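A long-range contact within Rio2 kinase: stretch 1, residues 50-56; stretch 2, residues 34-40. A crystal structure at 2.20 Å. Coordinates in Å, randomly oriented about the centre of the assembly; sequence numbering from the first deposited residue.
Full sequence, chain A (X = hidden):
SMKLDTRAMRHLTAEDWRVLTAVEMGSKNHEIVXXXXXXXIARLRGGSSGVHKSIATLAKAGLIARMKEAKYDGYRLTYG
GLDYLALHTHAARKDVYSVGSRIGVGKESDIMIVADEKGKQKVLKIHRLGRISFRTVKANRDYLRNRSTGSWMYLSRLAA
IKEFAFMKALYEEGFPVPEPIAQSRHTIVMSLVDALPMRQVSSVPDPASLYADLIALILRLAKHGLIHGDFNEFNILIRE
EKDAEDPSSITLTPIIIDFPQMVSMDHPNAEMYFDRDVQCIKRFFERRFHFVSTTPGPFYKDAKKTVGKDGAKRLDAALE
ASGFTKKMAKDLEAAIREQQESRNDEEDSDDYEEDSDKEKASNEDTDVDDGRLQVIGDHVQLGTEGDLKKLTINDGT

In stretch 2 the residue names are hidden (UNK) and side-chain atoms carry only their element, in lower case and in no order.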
ATOM      1  N   GLY A  50      -1.496  -7.867 -35.732  1.00101.68           N
ATOM      2  CA  GLY A  50      -2.873  -8.184 -35.389  1.00102.61           C
ATOM      3  C   GLY A  50      -3.254  -7.621 -34.029  1.00100.76           C
ATOM      4  O   GLY A  50      -3.949  -8.259 -33.233  1.00 99.74           O
ATOM      5  N   VAL A  51      -2.788  -6.409 -33.761  1.00 87.90           N
ATOM      6  CA  VAL A  51      -3.098  -5.747 -32.512  1.00 80.35           C
ATOM      7  C   VAL A  51      -4.595  -5.450 -32.386  1.00 74.95           C
ATOM      8  O   VAL A  51      -5.131  -5.385 -31.279  1.00 67.88           O
ATOM      9  CB  VAL A  51      -2.281  -4.450 -32.348  1.00 81.52           C
ATOM     10  CG1 VAL A  51      -0.806  -4.738 -32.555  1.00 83.18           C
ATOM     11  CG2 VAL A  51      -2.753  -3.385 -33.314  1.00 83.56           C
ATOM     12  N   HIS A  52      -5.269  -5.291 -33.521  1.00 68.08           N
ATOM     13  CA  HIS A  52      -6.696  -5.015 -33.507  1.00 68.51           C
ATOM     14  C   HIS A  52      -7.466  -6.133 -32.824  1.00 63.37           C
ATOM     15  O   HIS A  52      -8.457  -5.875 -32.130  1.00 60.54           O
ATOM     16  CB  HIS A  52      -7.219  -4.754 -34.922  1.00 84.37           C
ATOM     17  CG  HIS A  52      -6.986  -3.352 -35.390  1.00 93.81           C
ATOM     18  ND1 HIS A  52      -7.666  -2.273 -34.865  1.00 92.80           N
ATOM     19  CD2 HIS A  52      -6.137  -2.848 -36.316  1.00101.16           C
ATOM     20  CE1 HIS A  52      -7.252  -1.165 -35.455  1.00 95.14           C
ATOM     21  NE2 HIS A  52      -6.326  -1.486 -36.339  1.00102.79           N
ATOM     22  N   LYS A  53      -6.990  -7.367 -32.994  1.00 52.63           N
ATOM     23  CA  LYS A  53      -7.617  -8.517 -32.350  1.00 60.82           C
ATOM     24  C   LYS A  53      -7.363  -8.533 -30.845  1.00 66.11           C
ATOM     25  O   LYS A  53      -8.286  -8.740 -30.056  1.00 63.33           O
ATOM     26  CB  LYS A  53      -7.144  -9.829 -32.968  1.00 64.43           C
ATOM     27  CG  LYS A  53      -7.724 -11.061 -32.283  1.00 69.32           C
ATOM     28  CD  LYS A  53      -7.430 -12.325 -33.076  1.00 86.45           C
ATOM     29  CE  LYS A  53      -7.941 -13.567 -32.355  1.00 91.03           C
ATOM     30  NZ  LYS A  53      -7.705 -14.803 -33.164  1.00 96.96           N
ATOM     31  N   SER A  54      -6.105  -8.335 -30.457  1.00 68.57           N
ATOM     32  CA  SER A  54      -5.745  -8.184 -29.049  1.00 66.40           C
ATOM     33  C   SER A  54      -6.609  -7.132 -28.347  1.00 55.83           C
ATOM     34  O   SER A  54      -7.077  -7.356 -27.233  1.00 60.61           O
ATOM     35  CB  SER A  54      -4.261  -7.829 -28.909  1.00 66.96           C
ATOM     36  OG  SER A  54      -3.446  -8.960 -29.163  1.00 67.41           O
ATOM     37  N   ILE A  55      -6.829  -5.996 -29.007  1.00 51.19           N
ATOM     38  CA  ILE A  55      -7.687  -4.936 -28.464  1.00 53.10           C
ATOM     39  C   ILE A  55      -9.072  -5.449 -28.056  1.00 60.16           C
ATOM     40  O   ILE A  55      -9.573  -5.126 -26.972  1.00 70.86           O
ATOM     41  CB  ILE A  55      -7.833  -3.740 -29.449  1.00 55.87           C
ATOM     42  CG1 ILE A  55      -6.489  -3.031 -29.633  1.00 51.62           C
ATOM     43  CG2 ILE A  55      -8.888  -2.749 -28.960  1.00 54.32           C
ATOM     44  CD1 ILE A  55      -6.583  -1.683 -30.335  1.00 59.55           C
ATOM     45  N   ALA A  56      -9.683  -6.262 -28.910  1.00 54.36           N
ATOM     46  CA  ALA A  56     -11.008  -6.813 -28.618  1.00 61.08           C
ATOM     47  C   ALA A  56     -10.967  -7.808 -27.453  1.00 61.16           C
ATOM     48  O   ALA A  56     -11.837  -7.797 -26.571  1.00 59.07           O
ATOM     49  CB  ALA A  56     -11.580  -7.474 -29.856  1.00 71.48           C
ATOM     50  N   UNK A  34      -6.091   7.039 -28.483  1.00 54.12           N
ATOM     51  CA  UNK A  34      -6.675   6.719 -29.793  1.00 50.77           C
ATOM     52  C   UNK A  34      -6.154   5.405 -30.364  1.00 52.93           C
ATOM     53  O   UNK A  34      -4.977   5.075 -30.204  1.00 51.52           O
ATOM     54  c   UNK A  34      -5.343   8.753 -29.850  1.00 65.08           C
ATOM     55  c   UNK A  34      -5.599   8.424 -28.416  1.00 59.00           C
ATOM     56  c   UNK A  34      -6.268   7.907 -30.680  1.00 55.18           C
ATOM     57  N   UNK A  35      -7.053   4.663 -31.003  1.00 52.42           N
ATOM     58  CA  UNK A  35      -6.728   3.392 -31.640  1.00 57.83           C
ATOM     59  C   UNK A  35      -5.423   3.390 -32.458  1.00 68.30           C
ATOM     60  O   UNK A  35      -4.601   2.486 -32.293  1.00 67.37           O
ATOM     61  c   UNK A  35      -7.911   2.881 -32.502  1.00 85.99           C
ATOM     62  c   UNK A  35      -7.608   1.502 -33.060  1.00 87.96           C
ATOM     63  o   UNK A  35      -9.103   2.830 -31.705  1.00 83.79           O
ATOM     64  N   UNK A  36      -5.215   4.396 -33.335  1.00 71.53           N
ATOM     65  CA  UNK A  36      -3.961   4.350 -34.102  1.00 72.77           C
ATOM     66  C   UNK A  36      -2.709   4.650 -33.269  1.00 71.04           C
ATOM     67  O   UNK A  36      -1.600   4.334 -33.703  1.00 64.89           O
ATOM     68  c   UNK A  36      -6.119   5.437 -33.849  1.00 73.55           C
ATOM     69  c   UNK A  36      -4.163   5.431 -35.176  1.00 76.44           C
ATOM     70  c   UNK A  36      -5.644   5.617 -35.257  1.00 79.74           C
ATOM     71  N   UNK A  37      -2.872   5.253 -32.096  1.00 70.04           N
ATOM     72  CA  UNK A  37      -1.733   5.431 -31.199  1.00 68.32           C
ATOM     73  C   UNK A  37      -1.388   4.137 -30.435  1.00 59.28           C
ATOM     74  O   UNK A  37      -0.228   3.909 -30.084  1.00 53.10           O
ATOM     75  c   UNK A  37      -1.974   6.588 -30.231  1.00 70.19           C
ATOM     76  c   UNK A  37       0.463   7.016 -29.808  1.00 72.69           C
ATOM     77  c   UNK A  37      -0.896   6.799 -29.165  1.00 74.68           C
ATOM     78  c   UNK A  37      -1.258   7.964 -28.254  1.00 79.04           C
ATOM     79  N   UNK A  38      -2.387   3.295 -30.174  1.00 60.06           N
ATOM     80  CA  UNK A  38      -2.119   1.986 -29.581  1.00 63.23           C
ATOM     81  C   UNK A  38      -1.284   1.215 -30.587  1.00 64.28           C
ATOM     82  O   UNK A  38      -0.263   0.616 -30.243  1.00 41.44           O
ATOM     83  c   UNK A  38      -4.557   2.310 -27.427  1.00 56.41           C
ATOM     84  c   UNK A  38      -3.119  -0.054 -28.455  1.00 58.75           C
ATOM     85  c   UNK A  38      -4.562   2.020 -28.877  1.00 62.01           C
ATOM     86  c   UNK A  38      -3.400   1.154 -29.367  1.00 63.56           C
ATOM     87  N   UNK A  39      -1.739   1.246 -31.841  1.00 75.61           N
ATOM     88  CA  UNK A  39      -1.077   0.530 -32.932  1.00 72.97           C
ATOM     89  C   UNK A  39       0.385   0.936 -33.043  1.00 65.27           C
ATOM     90  O   UNK A  39       1.264   0.081 -33.115  1.00 69.03           O
ATOM     91  o   UNK A  39      -5.008   1.064 -35.687  1.00101.18           O
ATOM     92  c   UNK A  39      -1.793   0.769 -34.268  1.00 74.20           C
ATOM     93  c   UNK A  39      -3.213   0.218 -34.349  1.00 81.85           C
ATOM     94  o   UNK A  39      -3.295   0.194 -36.745  1.00 94.36           O
ATOM     95  c   UNK A  39      -3.885   0.514 -35.689  1.00 94.80           C
ATOM     96  N   UNK A  40       0.644   2.239 -33.032  1.00 52.60           N
ATOM     97  CA  UNK A  40       2.007   2.732 -33.178  1.00 55.10           C
ATOM     98  C   UNK A  40       2.892   2.295 -32.013  1.00 56.03           C
ATOM     99  O   UNK A  40       3.954   1.721 -32.218  1.00 51.86           O
ATOM    100  c   UNK A  40       3.380   4.878 -33.007  1.00 68.13           C
ATOM    101  c   UNK A  40       4.806   6.931 -33.183  1.00 91.54           C
ATOM    102  c   UNK A  40       2.026   4.258 -33.319  1.00 55.94           C
ATOM    103  n   UNK A  40       5.937   5.975 -33.020  1.00 93.61           N
ATOM    104  c   UNK A  40       3.550   6.231 -33.681  1.00 81.18           C
TER

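Position 34 carries three side-chain carbons that close a ring onto its own backbone N, and they lie out of reach of stretch 1. This is Pro34, at the N-cap position. Its fixed phi suits the start of a helix, where the ring costs no backbone hydrogen bond, and its O accepts from the backbone N of position 37 at 2.8 Å.

At position 35 the first side-chain carbon bears one oxygen and one carbon. The CA-to-CB bond points toward stretch 1, and the terminal carbon lies 3.6 Å from His52 CE1 and 4.3 Å from Ile55 CD1. The residue is Thr35, the terminal carbon its CG2. A short, beta-branched side chain fits here, offering a methyl to both an imidazole and an aliphatic chain.

Position 36 again shows three carbons in a ring closed onto N; its CA-to-CB bond points away from stretch 1 and it makes no contact. This is Pro36. In the first turn of a helix the lack of an amide hydrogen is tolerated, and its O still accepts from the backbone N of position 40 at 3.1 Å.

Position 37 has four carbons forked at the second, out of reach of stretch 1: Leu37. Nothing in this contact bears on the choice; leucine is simply compatible with a helix at a partly exposed position.

Four carbons also make up position 38, but the fork is at the first and one arm is two carbons long. The CA-to-CB bond points toward stretch 1, and the one-carbon arm meets Ile55 CD1 at 4.3 Å. The residue is Ile38, that arm its CG2. Two buried aliphatic chains pack here without any polar group to satisfy.

Position 39 has three carbons, the third carrying two oxygens. Its CA-to-CB bond runs sideways, but the end comes nearer: the second carbon packs against Val51 CG2 at 3.8 Å, while one oxygen lies 2.9 Å from His52 NE2. This is Glu39, the atoms being CG and OE1. Methylenes for the valine and a carboxylate for the imidazole make glutamate well suited to this place.

Position 40 is a row of four carbons ending in nitrogen, touching nothing on stretch 1: Lys40. The residue is exposed, so its charged end can meet solvent.

The contact joins two helices whose axes approach to 10.6 Å at 117°, burying a modest 245 Å². Buried aliphatic packing at Ile38 and Ile55 is complemented by the close polar approach of Glu39 to the exposed His52.

Stretch 2 34-40: PTPLIEK
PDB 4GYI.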